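Local coordinates for protein putative phosphosugar isomerases (PDB 3FKJ) that is probably a phosphosugar isomerase of the SIS family that may bind carbohydrate derivatives, its substrate being unestablished, at residues 93-98 against 106-111; 120-125 against 160-165; 212-217 against 232-237; 243-248 against 262-267. All coordinates share one frame; numbering follows the deposited sequence. Where two conformers were deposited one is given.

Overall arrangement
The four contacts fall into two pairs, one for each of the two parallel sheets of the chain. Contacts 1 and 2, with centres 12 Å apart, share the sheet that holds strands 91-97 and 118-123, neighbours joined by backbone hydrogen bonds, L95 N to I120 O and L95 O to L122 N. Contacts 3 and 4, with centres 10 Å apart, share the sheet in which strand 213-218 lies between 241-246 and 263-268. Between the pairs the separations are larger: centres lie about 26 Å apart for contacts 1 and 3 and 30 Å for contacts 1 and 4. Contacts 3 and 4 also touch the second subunit, whereas contacts 1 and 2 are internal to this chain.

Contact 1. Residues 93-98 against 106-111; sequences VILASQ and VAAARV
L95 of strand 91-97 meets helix 103-115 with both of its methyl branches: CD2 straddles A108 and A109, while CD1 keeps to A109. CD2 lies 3.6 Å from CB of A108 and just as near to the backbone N of A109, while CD1 lies 3.8 Å from CB of A109. The helix thus offers two bare methyls and the main chain between them to the forked end of one leucine. Two torsions put the fork there. The first places CG beside the backbone N and opposite the carbonyl carbon (chi1 -47°); the second, at 108°, is far from staggered, which may reflect some strain in fitting the fork to the helix. The strand here passes close to the helix, with the CA atoms of L95 and A109 only 7.0 Å apart, a spacing that small alanines allow. Around the contact, V46 of strand 42-47 also touches L95, and F79 and V80 of helix 76-81 press on A108. Strand 91-97, helix 103-115 and strand 118-123 form a beta-alpha-beta unit, and this is its first strand-to-helix seam. No hydrogen bond crosses it: cohesion rests on van der Waals contact and the burial of apolar surface.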
loop_
_atom_site.group_PDB
_atom_site.type_symbol
_atom_site.label_atom_id
_atom_site.label_comp_id
_atom_site.label_asym_id
_atom_site.label_seq_id
_atom_site.Cartn_x
_atom_site.Cartn_y
_atom_site.Cartn_z
ATOM N N VAL A 93 5.753 -13.718 -12.109
ATOM C CA VAL A 93 4.964 -12.485 -12.139
ATOM C C VAL A 93 3.531 -12.884 -12.468
ATOM O O VAL A 93 3.262 -13.543 -13.476
ATOM C CB VAL A 93 5.525 -11.426 -13.127
ATOM C CG1 VAL A 93 4.643 -10.141 -13.107
ATOM C CG2 VAL A 93 6.999 -11.112 -12.799
ATOM N N ILE A 94 2.624 -12.527 -11.567
ATOM C CA ILE A 94 1.241 -12.919 -11.685
ATOM C C ILE A 94 0.443 -11.661 -11.942
ATOM O O ILE A 94 0.433 -10.739 -11.123
ATOM C CB ILE A 94 0.728 -13.660 -10.429
ATOM C CG1 ILE A 94 1.687 -14.788 -10.069
ATOM C CG2 ILE A 94 -0.747 -14.140 -10.631
ATOM C CD1 ILE A 94 1.371 -15.496 -8.744
ATOM N N LEU A 95 -0.196 -11.635 -13.117
ATOM C CA LEU A 95 -0.928 -10.472 -13.598
ATOM C C LEU A 95 -2.431 -10.776 -13.758
ATOM O O LEU A 95 -2.808 -11.910 -13.982
ATOM C CB LEU A 95 -0.285 -9.975 -14.896
ATOM C CG LEU A 95 1.249 -9.846 -14.858
ATOM C CD1 LEU A 95 1.944 -10.931 -15.680
ATOM C CD2 LEU A 95 1.647 -8.454 -15.361
ATOM N N ALA A 96 -3.268 -9.768 -13.550
ATOM C CA ALA A 96 -4.711 -9.870 -13.755
ATOM C C ALA A 96 -5.208 -8.689 -14.562
ATOM O O ALA A 96 -4.714 -7.565 -14.439
ATOM C CB ALA A 96 -5.459 -9.949 -12.463
ATOM N N SER A 97 -6.183 -8.960 -15.419
ATOM C CA SER A 97 -6.897 -7.932 -16.194
ATOM C C SER A 97 -8.237 -8.553 -16.589
ATOM O O SER A 97 -8.246 -9.634 -17.212
ATOM C CB SER A 97 -6.121 -7.574 -17.483
ATOM O OG SER A 97 -6.741 -6.497 -18.186
ATOM N N GLN A 98 -9.343 -7.888 -16.245
ATOM C CA GLN A 98 -10.703 -8.351 -16.608
ATOM C C GLN A 98 -10.920 -8.683 -18.130
ATOM O O GLN A 98 -11.070 -9.854 -18.521
ATOM C CB GLN A 98 -11.744 -7.337 -16.114
ATOM C CG GLN A 98 -13.233 -7.732 -16.394
ATOM C CD GLN A 98 -13.807 -8.737 -15.390
ATOM O OE1 GLN A 98 -13.152 -9.108 -14.402
ATOM N NE2 GLN A 98 -15.044 -9.163 -15.627
ATOM N N VAL A 106 -0.518 -5.399 -19.858
ATOM C CA VAL A 106 0.035 -6.195 -20.987
ATOM C C VAL A 106 1.546 -5.928 -21.106
ATOM O O VAL A 106 2.318 -6.864 -21.261
ATOM C CB VAL A 106 -0.723 -5.927 -22.338
ATOM C CG1 VAL A 106 -0.002 -6.522 -23.536
ATOM C CG2 VAL A 106 -2.137 -6.487 -22.279
ATOM N N ALA A 107 1.946 -4.660 -20.999
ATOM C CA ALA A 107 3.364 -4.237 -21.032
ATOM C C ALA A 107 4.159 -4.756 -19.849
ATOM O O ALA A 107 5.333 -5.111 -19.999
ATOM C CB ALA A 107 3.485 -2.695 -21.113
ATOM N N ALA A 108 3.521 -4.813 -18.681
ATOM C CA ALA A 108 4.107 -5.476 -17.494
ATOM C C ALA A 108 4.455 -6.971 -17.742
ATOM O O ALA A 108 5.555 -7.434 -17.391
ATOM C CB ALA A 108 3.173 -5.339 -16.322
ATOM N N ALA A 109 3.512 -7.712 -18.336
ATOM C CA ALA A 109 3.708 -9.105 -18.716
ATOM C C ALA A 109 4.822 -9.253 -19.755
ATOM O O ALA A 109 5.601 -10.188 -19.677
ATOM C CB ALA A 109 2.421 -9.701 -19.217
ATOM N N ARG A 110 4.907 -8.312 -20.692
ATOM C CA ARG A 110 5.937 -8.281 -21.722
ATOM C C ARG A 110 7.288 -8.064 -21.097
ATOM O O ARG A 110 8.208 -8.809 -21.356
ATOM C CB ARG A 110 5.658 -7.174 -22.752
ATOM C CG ARG A 110 6.736 -7.048 -23.861
ATOM C CD ARG A 110 6.529 -5.840 -24.783
ATOM N NE ARG A 110 6.180 -4.603 -24.058
ATOM C CZ ARG A 110 7.039 -3.819 -23.400
ATOM N NH1 ARG A 110 8.344 -4.118 -23.324
ATOM N NH2 ARG A 110 6.576 -2.731 -22.784
ATOM N N VAL A 111 7.401 -7.057 -20.243
ATOM C CA VAL A 111 8.665 -6.779 -19.543
ATOM C C VAL A 111 9.099 -7.979 -18.684
ATOM O O VAL A 111 10.279 -8.339 -18.694
ATOM C CB VAL A 111 8.562 -5.495 -18.680
ATOM C CG1 VAL A 111 9.747 -5.387 -17.699
ATOM C CG2 VAL A 111 8.432 -4.258 -19.570
#

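Contact 2. Residues 120-125 against 160-165; sequences IGLVYQ and LWLALE
L162 of helix 155-170 points its two methyls at two residues of strand 118-123 separated by one, I120 and L122. Its CD1 comes within 4.0 Å of CD1 of L122, and its CD2 within 4.1 Å of CD1 of I120. In both pairs the side chains slide past each other in opposite directions, and only the terminal methyls touch. L162 carries CG beside its backbone N (chi1 -72°) and continues extended at chi2 164°, which pushes the fork out from the helix; the closest CA atoms, those of I120 and L162, are still 9.6 Å apart. Even at its tightest the seam is an ordinary van der Waals fit, sealed by I94 and I138 of the adjoining strands, which also touch L162, and by I30 of helix 22-35 against I120. Further along, past V123, the chain turns into a loop: Y124 is partly exposed and stacks edge-to-face with W142, and Q125 reaches solvent, its carbonyl O hydrogen-bonded to T128. Buried E165, which takes no part in the seam, is hydrogen-bonded to Y176 and Q169. With no polar atom in the seam, the helix lies on the sheet through a purely hydrophobic, rather undirected contact.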
loop_
_atom_site.group_PDB
_atom_site.type_symbol
_atom_site.label_atom_id
_atom_site.label_comp_id
_atom_site.label_asym_id
_atom_site.label_seq_id
_atom_site.Cartn_x
_atom_site.Cartn_y
_atom_site.Cartn_z
ATOM N N ILE A 120 2.074 -15.579 -15.080
ATOM C CA ILE A 120 0.741 -16.201 -14.960
ATOM C C ILE A 120 -0.271 -15.075 -15.157
ATOM O O ILE A 120 -0.269 -14.075 -14.410
ATOM C CB ILE A 120 0.497 -16.870 -13.574
ATOM C CG1 ILE A 120 1.574 -17.928 -13.240
ATOM C CG2 ILE A 120 -0.906 -17.484 -13.507
ATOM C CD1 ILE A 120 1.491 -18.462 -11.812
ATOM N N GLY A 121 -1.127 -15.234 -16.157
ATOM C CA GLY A 121 -2.141 -14.238 -16.483
ATOM C C GLY A 121 -3.525 -14.698 -16.092
ATOM O O GLY A 121 -3.984 -15.752 -16.566
ATOM N N LEU A 122 -4.190 -13.906 -15.235
ATOM C CA LEU A 122 -5.610 -14.117 -14.890
ATOM C C LEU A 122 -6.483 -13.205 -15.775
ATOM O O LEU A 122 -6.303 -11.970 -15.795
ATOM C CB LEU A 122 -5.854 -13.811 -13.404
ATOM C CG LEU A 122 -5.405 -14.764 -12.286
ATOM C CD1 LEU A 122 -3.914 -15.020 -12.312
ATOM C CD2 LEU A 122 -5.774 -14.126 -10.970
ATOM N N VAL A 123 -7.400 -13.808 -16.530
ATOM C CA VAL A 123 -8.287 -13.055 -17.433
ATOM C C VAL A 123 -9.718 -13.528 -17.250
ATOM O O VAL A 123 -9.955 -14.644 -16.819
ATOM C CB VAL A 123 -7.894 -13.207 -18.945
ATOM C CG1 VAL A 123 -6.450 -12.784 -19.195
ATOM C CG2 VAL A 123 -8.145 -14.639 -19.457
ATOM N N TYR A 124 -10.669 -12.660 -17.539
ATOM C CA TYR A 124 -12.064 -13.076 -17.622
ATOM C C TYR A 124 -12.383 -13.462 -19.082
ATOM O O TYR A 124 -13.017 -14.489 -19.351
ATOM C CB TYR A 124 -12.998 -11.974 -17.116
ATOM C CG TYR A 124 -14.467 -12.285 -17.347
ATOM C CD1 TYR A 124 -15.065 -13.382 -16.744
ATOM C CD2 TYR A 124 -15.246 -11.481 -18.162
ATOM C CE1 TYR A 124 -16.398 -13.677 -16.942
ATOM C CE2 TYR A 124 -16.590 -11.769 -18.378
ATOM C CZ TYR A 124 -17.161 -12.870 -17.760
ATOM O OH TYR A 124 -18.493 -13.168 -17.960
ATOM N N GLN A 125 -11.907 -12.622 -20.003
ATOM C CA GLN A 125 -12.062 -12.812 -21.440
ATOM C C GLN A 125 -10.817 -13.480 -22.016
ATOM O O GLN A 125 -9.740 -12.891 -21.948
ATOM C CB GLN A 125 -12.220 -11.446 -22.115
ATOM C CG GLN A 125 -13.518 -10.718 -21.799
ATOM C CD GLN A 125 -14.664 -11.160 -22.714
ATOM O OE1 GLN A 125 -14.463 -11.933 -23.671
ATOM N NE2 GLN A 125 -15.872 -10.681 -22.418
ATOM N N LEU A 160 -5.264 -16.630 -3.773
ATOM C CA LEU A 160 -5.003 -17.427 -2.576
ATOM C C LEU A 160 -4.637 -18.852 -2.976
ATOM O O LEU A 160 -3.752 -19.445 -2.382
ATOM C CB LEU A 160 -6.181 -17.388 -1.591
ATOM C CG LEU A 160 -5.962 -18.109 -0.237
ATOM C CD1 LEU A 160 -4.734 -17.658 0.525
ATOM C CD2 LEU A 160 -7.180 -18.009 0.632
ATOM N N TRP A 161 -5.310 -19.386 -4.005
ATOM C CA TRP A 161 -4.968 -20.717 -4.556
ATOM C C TRP A 161 -3.501 -20.762 -5.021
ATOM O O TRP A 161 -2.763 -21.684 -4.697
ATOM C CB TRP A 161 -5.881 -21.096 -5.733
ATOM C CG TRP A 161 -7.281 -21.555 -5.351
ATOM C CD1 TRP A 161 -8.441 -20.937 -5.653
ATOM C CD2 TRP A 161 -7.632 -22.741 -4.619
ATOM N NE1 TRP A 161 -9.514 -21.653 -5.163
ATOM C CE2 TRP A 161 -9.044 -22.764 -4.513
ATOM C CE3 TRP A 161 -6.892 -23.779 -4.038
ATOM C CZ2 TRP A 161 -9.741 -23.801 -3.866
ATOM C CZ3 TRP A 161 -7.582 -24.795 -3.370
ATOM C CH2 TRP A 161 -8.992 -24.794 -3.287
ATOM N N LEU A 162 -3.111 -19.776 -5.821
ATOM C CA LEU A 162 -1.746 -19.702 -6.372
ATOM C C LEU A 162 -0.729 -19.512 -5.257
ATOM O O LEU A 162 0.292 -20.197 -5.216
ATOM C CB LEU A 162 -1.642 -18.547 -7.374
ATOM C CG LEU A 162 -2.368 -18.806 -8.685
ATOM C CD1 LEU A 162 -2.596 -17.479 -9.505
ATOM C CD2 LEU A 162 -1.586 -19.821 -9.434
ATOM N N ALA A 163 -1.025 -18.623 -4.324
ATOM C CA ALA A 163 -0.207 -18.458 -3.111
ATOM C C ALA A 163 -0.004 -19.775 -2.339
ATOM O O ALA A 163 1.146 -20.106 -1.975
ATOM C CB ALA A 163 -0.793 -17.410 -2.175
ATOM N N LEU A 164 -1.126 -20.461 -2.042
ATOM C CA LEU A 164 -1.102 -21.757 -1.362
ATOM C C LEU A 164 -0.129 -22.724 -2.049
ATOM O O LEU A 164 0.698 -23.355 -1.391
ATOM C CB LEU A 164 -2.500 -22.397 -1.360
ATOM C CG LEU A 164 -2.626 -23.845 -0.873
ATOM C CD1 LEU A 164 -2.389 -23.874 0.631
ATOM C CD2 LEU A 164 -4.007 -24.459 -1.288
ATOM N N GLU A 165 -0.253 -22.826 -3.369
ATOM C CA GLU A 165 0.578 -23.730 -4.166
ATOM C C GLU A 165 2.036 -23.340 -4.268
ATOM O O GLU A 165 2.909 -24.206 -4.199
ATOM C CB GLU A 165 -0.030 -23.917 -5.562
ATOM C CG GLU A 165 -1.330 -24.701 -5.535
ATOM C CD GLU A 165 -1.150 -26.134 -5.036
ATOM O OE1 GLU A 165 -0.064 -26.747 -5.222
ATOM O OE2 GLU A 165 -2.120 -26.655 -4.463
#

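Contact 3. Residues 212-217 against 232-237; sequences KVVYMM and CILLEM
No flat group takes part where V214 and M216 meet L234. The one ring of segment 212-217, that of Y215, leaves the strand on its other side: it touches A243 and I245 of the next strand and L235 of the second subunit, and its OH is hydrogen-bonded to N241 of that subunit. What remains facing helix 223-238 is aliphatic, apart from one selenium. A single methyl does the touching, CD1 of L234, which sits 3.6 Å from CG1 of V214 and 3.7 Å from SE of M216, a selenomethionine. The valine presents CG1 at about a right angle to the leucine. M216 approaches obliquely; its chain is bent at chi2 (-51°) and chi3 (-52°), which folds SE back along the strand toward the methyl. L234 is extended beyond CB, with chi2 at 176°, so CD1 is carried outward between its two partners. The helix has a wider pi-type turn at 232-235, just where L234 makes contact. S242 also touches L234, and I265 of strand 263-268 packs against both V214 and M216, so the contact lies between helix 223-238 and the middle of a sheet whose strands 241-246 and 263-268 border 213-218.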
loop_
_atom_site.group_PDB
_atom_site.type_symbol
_atom_site.label_atom_id
_atom_site.label_comp_id
_atom_site.label_asym_id
_atom_site.label_seq_id
_atom_site.Cartn_x
_atom_site.Cartn_y
_atom_site.Cartn_z
ATOM N N LYS A 212 -21.111 12.211 1.226
ATOM C CA LYS A 212 -20.200 12.658 0.171
ATOM C C LYS A 212 -18.752 12.184 0.398
ATOM O O LYS A 212 -17.942 12.257 -0.517
ATOM C CB LYS A 212 -20.148 14.196 0.158
ATOM C CG LYS A 212 -21.487 14.927 0.268
ATOM C CD LYS A 212 -21.939 15.503 -1.070
ATOM C CE LYS A 212 -23.136 16.440 -0.868
ATOM N NZ LYS A 212 -23.647 17.011 -2.150
ATOM N N VAL A 213 -18.423 11.829 1.642
ATOM C CA VAL A 213 -17.097 11.316 2.029
ATOM C C VAL A 213 -17.274 10.077 2.906
ATOM O O VAL A 213 -17.967 10.112 3.929
ATOM C CB VAL A 213 -16.259 12.318 2.847
ATOM C CG1 VAL A 213 -14.822 11.779 2.987
ATOM C CG2 VAL A 213 -16.243 13.698 2.190
ATOM N N VAL A 214 -16.662 8.975 2.490
ATOM C CA VAL A 214 -16.689 7.745 3.277
ATOM C C VAL A 214 -15.252 7.217 3.463
ATOM O O VAL A 214 -14.501 7.100 2.479
ATOM C CB VAL A 214 -17.594 6.677 2.603
ATOM C CG1 VAL A 214 -17.463 5.311 3.323
ATOM C CG2 VAL A 214 -19.037 7.159 2.569
ATOM N N TYR A 215 -14.890 6.870 4.694
ATOM C CA TYR A 215 -13.585 6.222 4.954
ATOM C C TYR A 215 -13.734 4.674 5.114
ATOM O O TYR A 215 -14.542 4.213 5.910
ATOM C CB TYR A 215 -12.859 6.864 6.154
ATOM C CG TYR A 215 -12.470 8.308 5.906
ATOM C CD1 TYR A 215 -11.372 8.626 5.089
ATOM C CD2 TYR A 215 -13.223 9.362 6.437
ATOM C CE1 TYR A 215 -11.025 9.935 4.828
ATOM C CE2 TYR A 215 -12.884 10.687 6.192
ATOM C CZ TYR A 215 -11.768 10.969 5.375
ATOM O OH TYR A 215 -11.388 12.255 5.107
HETATM N N MSE A 216 -13.000 3.928 4.273
HETATM C CA MSE A 216 -12.862 2.469 4.365
HETATM C C MSE A 216 -11.728 2.092 5.296
HETATM O O MSE A 216 -10.640 2.737 5.307
HETATM C CB MSE A 216 -12.571 1.857 3.005
HETATM C CG MSE A 216 -13.671 2.059 1.965
HETATM SE SE MSE A 216 -15.440 1.554 2.527
HETATM C CE MSE A 216 -14.914 -0.316 3.145
HETATM N N MSE A 217 -11.966 1.062 6.089
HETATM C CA MSE A 217 -10.976 0.617 7.068
HETATM C C MSE A 217 -10.973 -0.907 7.210
HETATM O O MSE A 217 -11.991 -1.581 7.028
HETATM C CB MSE A 217 -11.238 1.319 8.423
HETATM C CG MSE A 217 -10.172 1.098 9.495
HETATM SE SE MSE A 217 -10.535 2.089 11.168
HETATM C CE MSE A 217 -10.890 3.781 10.419
ATOM N N CYS A 232 -12.512 1.214 -6.122
ATOM C CA CYS A 232 -13.274 0.580 -7.193
ATOM C C CYS A 232 -14.773 0.705 -7.087
ATOM O O CYS A 232 -15.438 0.430 -8.062
ATOM C CB CYS A 232 -12.935 -0.919 -7.287
ATOM S SG CYS A 232 -11.225 -1.182 -7.733
ATOM N N ILE A 233 -15.300 1.043 -5.916
ATOM C CA ILE A 233 -16.753 1.153 -5.715
ATOM C C ILE A 233 -17.149 2.590 -5.357
ATOM O O ILE A 233 -17.995 3.161 -6.014
ATOM C CB ILE A 233 -17.308 0.185 -4.609
ATOM C CG1 ILE A 233 -17.036 -1.285 -4.972
ATOM C CG2 ILE A 233 -18.839 0.440 -4.312
ATOM C CD1 ILE A 233 -17.798 -1.839 -6.200
ATOM N N LEU A 234 -16.539 3.176 -4.341
ATOM C CA LEU A 234 -17.012 4.457 -3.818
ATOM C C LEU A 234 -16.606 5.551 -4.774
ATOM O O LEU A 234 -17.477 6.249 -5.278
ATOM C CB LEU A 234 -16.545 4.694 -2.386
ATOM C CG LEU A 234 -17.245 3.831 -1.309
ATOM C CD1 LEU A 234 -16.650 4.054 0.081
ATOM C CD2 LEU A 234 -18.753 4.095 -1.223
ATOM N N LEU A 235 -15.299 5.647 -5.100
ATOM C CA LEU A 235 -14.819 6.581 -6.124
ATOM C C LEU A 235 -15.314 6.165 -7.544
ATOM O O LEU A 235 -16.002 6.919 -8.243
ATOM C CB LEU A 235 -13.278 6.667 -6.067
ATOM C CG LEU A 235 -12.662 7.290 -4.807
ATOM C CD1 LEU A 235 -11.172 7.014 -4.751
ATOM C CD2 LEU A 235 -12.915 8.799 -4.734
ATOM N N GLU A 236 -14.997 4.951 -7.962
ATOM C CA GLU A 236 -15.258 4.556 -9.347
ATOM C C GLU A 236 -16.739 4.480 -9.712
ATOM O O GLU A 236 -17.143 4.944 -10.793
ATOM C CB GLU A 236 -14.605 3.204 -9.662
ATOM C CG GLU A 236 -14.670 2.794 -11.141
ATOM C CD GLU A 236 -14.113 1.421 -11.368
ATOM O OE1 GLU A 236 -13.166 1.051 -10.629
ATOM O OE2 GLU A 236 -14.627 0.693 -12.268
HETATM N N MSE A 237 -17.525 3.864 -8.839
HETATM C CA MSE A 237 -18.854 3.365 -9.230
HETATM C C MSE A 237 -19.978 4.091 -8.532
HETATM O O MSE A 237 -21.155 3.796 -8.775
HETATM C CB MSE A 237 -18.947 1.873 -8.979
HETATM C CG MSE A 237 -17.878 1.041 -9.732
HETATM SE SE MSE A 237 -18.422 -0.834 -10.081
HETATM C CE MSE A 237 -16.702 -1.610 -10.100
#

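Contact 4. Residues 243-248 against 262-267; sequences ASIHSG and TPFILL
This is side-chain packing between strand 241-246, with the turn that follows it, and strand 263-268, which are not neighbours in their parallel sheet: strand 213-218 runs between them, and the side chains of I245 and S247 meet those of F264 and L266 on one face. No backbone bond can join the segments directly, and none does; the closest CA atoms, in S247 and L266, are 8.3 Å apart. I245 sends CD1 to the edge of the F264 ring, close to its plane, at 4.4 Å from CE1, so the ring is touched at its rim and not over a face. The tighter touch is S247 OG against CD1 of L266, at 3.6 Å. In L266, chi1 176° together with chi2 66° brings CD1 to the serine. That hydroxyl has its polar partner in D277 of helix 274-286, whose I281 and I284 also lie on L266 and F264. M217 of the intervening strand also touches S247, F264 and L266. The turn after strand 241-246 carries a hydrogen bond from G248 N to H246 ND1, 3.0 Å long and near the ring plane; NE2 of the same ring is hydrogen-bonded to E78 of the second subunit. A helix-flanked parallel sheet with strand order beginning 2-1-3-4 resembles the alpha/beta core of SIS domains, consistent with a second such domain here.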
loop_
_atom_site.group_PDB
_atom_site.type_symbol
_atom_site.label_atom_id
_atom_site.label_comp_id
_atom_site.label_asym_id
_atom_site.label_seq_id
_atom_site.Cartn_x
_atom_site.Cartn_y
_atom_site.Cartn_z
ATOM N N ALA A 243 -11.232 7.487 1.089
ATOM C CA ALA A 243 -9.884 7.008 1.361
ATOM C C ALA A 243 -10.006 5.710 2.116
ATOM O O ALA A 243 -11.005 5.477 2.784
ATOM C CB ALA A 243 -9.078 8.038 2.242
ATOM N N SER A 244 -8.976 4.878 1.985
ATOM C CA SER A 244 -8.768 3.715 2.824
ATOM C C SER A 244 -7.687 4.046 3.846
ATOM O O SER A 244 -6.707 4.759 3.546
ATOM C CB SER A 244 -8.443 2.473 1.995
ATOM O OG SER A 244 -7.292 2.700 1.237
ATOM N N ILE A 245 -7.954 3.616 5.070
ATOM C CA ILE A 245 -7.121 3.782 6.246
ATOM C C ILE A 245 -6.943 2.387 6.861
ATOM O O ILE A 245 -7.938 1.706 7.204
ATOM C CB ILE A 245 -7.785 4.662 7.330
ATOM C CG1 ILE A 245 -8.224 5.994 6.748
ATOM C CG2 ILE A 245 -6.821 4.864 8.539
ATOM C CD1 ILE A 245 -9.103 6.776 7.696
ATOM N N HIS A 246 -5.696 1.966 7.010
ATOM C CA HIS A 246 -5.396 0.767 7.756
ATOM C C HIS A 246 -5.758 1.024 9.241
ATOM O O HIS A 246 -5.443 2.109 9.813
ATOM C CB HIS A 246 -3.937 0.370 7.551
ATOM C CG HIS A 246 -3.594 -0.975 8.099
ATOM N ND1 HIS A 246 -3.534 -1.229 9.453
ATOM C CD2 HIS A 246 -3.299 -2.142 7.480
ATOM C CE1 HIS A 246 -3.229 -2.499 9.644
ATOM N NE2 HIS A 246 -3.092 -3.077 8.465
ATOM N N SER A 247 -6.452 0.053 9.847
ATOM C CA SER A 247 -6.911 0.176 11.224
ATOM C C SER A 247 -5.786 0.601 12.183
ATOM O O SER A 247 -6.024 1.396 13.122
ATOM C CB SER A 247 -7.478 -1.136 11.699
ATOM O OG SER A 247 -8.611 -1.525 10.990
ATOM N N GLY A 248 -4.579 0.065 11.945
ATOM C CA GLY A 248 -3.396 0.333 12.732
ATOM C C GLY A 248 -2.938 1.771 12.525
ATOM O O GLY A 248 -2.644 2.484 13.495
ATOM N N THR A 262 -18.841 11.357 11.062
ATOM C CA THR A 262 -17.845 11.056 10.052
ATOM C C THR A 262 -18.017 9.609 9.655
ATOM O O THR A 262 -18.003 8.747 10.516
ATOM C CB THR A 262 -16.419 11.254 10.554
ATOM O OG1 THR A 262 -16.271 12.599 11.003
ATOM C CG2 THR A 262 -15.414 10.952 9.419
ATOM N N PRO A 263 -18.262 9.342 8.363
ATOM C CA PRO A 263 -18.586 7.961 7.960
ATOM C C PRO A 263 -17.378 7.040 7.774
ATOM O O PRO A 263 -16.456 7.369 7.050
ATOM C CB PRO A 263 -19.357 8.153 6.641
ATOM C CG PRO A 263 -19.674 9.636 6.577
ATOM C CD PRO A 263 -18.449 10.258 7.227
ATOM N N PHE A 264 -17.400 5.916 8.473
ATOM C CA PHE A 264 -16.414 4.848 8.353
ATOM C C PHE A 264 -17.130 3.520 8.101
ATOM O O PHE A 264 -18.068 3.170 8.808
ATOM C CB PHE A 264 -15.627 4.687 9.660
ATOM C CG PHE A 264 -14.852 5.900 10.067
ATOM C CD1 PHE A 264 -13.542 6.070 9.645
ATOM C CD2 PHE A 264 -15.411 6.854 10.906
ATOM C CE1 PHE A 264 -12.805 7.190 10.024
ATOM C CE2 PHE A 264 -14.686 7.964 11.296
ATOM C CZ PHE A 264 -13.361 8.136 10.823
ATOM N N ILE A 265 -16.659 2.777 7.114
ATOM C CA ILE A 265 -17.023 1.390 6.943
ATOM C C ILE A 265 -15.759 0.572 7.305
ATOM O O ILE A 265 -14.719 0.676 6.620
ATOM C CB ILE A 265 -17.496 1.071 5.483
ATOM C CG1 ILE A 265 -18.613 2.057 5.082
ATOM C CG2 ILE A 265 -17.930 -0.434 5.391
ATOM C CD1 ILE A 265 -18.852 2.243 3.591
ATOM N N LEU A 266 -15.868 -0.188 8.401
ATOM C CA LEU A 266 -14.809 -1.063 8.900
ATOM C C LEU A 266 -15.117 -2.481 8.479
ATOM O O LEU A 266 -16.174 -3.014 8.780
ATOM C CB LEU A 266 -14.652 -0.984 10.421
ATOM C CG LEU A 266 -13.639 -1.918 11.130
ATOM C CD1 LEU A 266 -12.230 -1.574 10.718
ATOM C CD2 LEU A 266 -13.763 -1.807 12.627
ATOM N N LEU A 267 -14.186 -3.065 7.739
ATOM C CA LEU A 267 -14.216 -4.477 7.384
ATOM C C LEU A 267 -13.352 -5.203 8.374
ATOM O O LEU A 267 -12.159 -5.311 8.174
ATOM C CB LEU A 267 -13.686 -4.690 5.973
ATOM C CG LEU A 267 -14.355 -3.849 4.871
ATOM C CD1 LEU A 267 -13.804 -4.306 3.590
ATOM C CD2 LEU A 267 -15.874 -3.970 4.886
#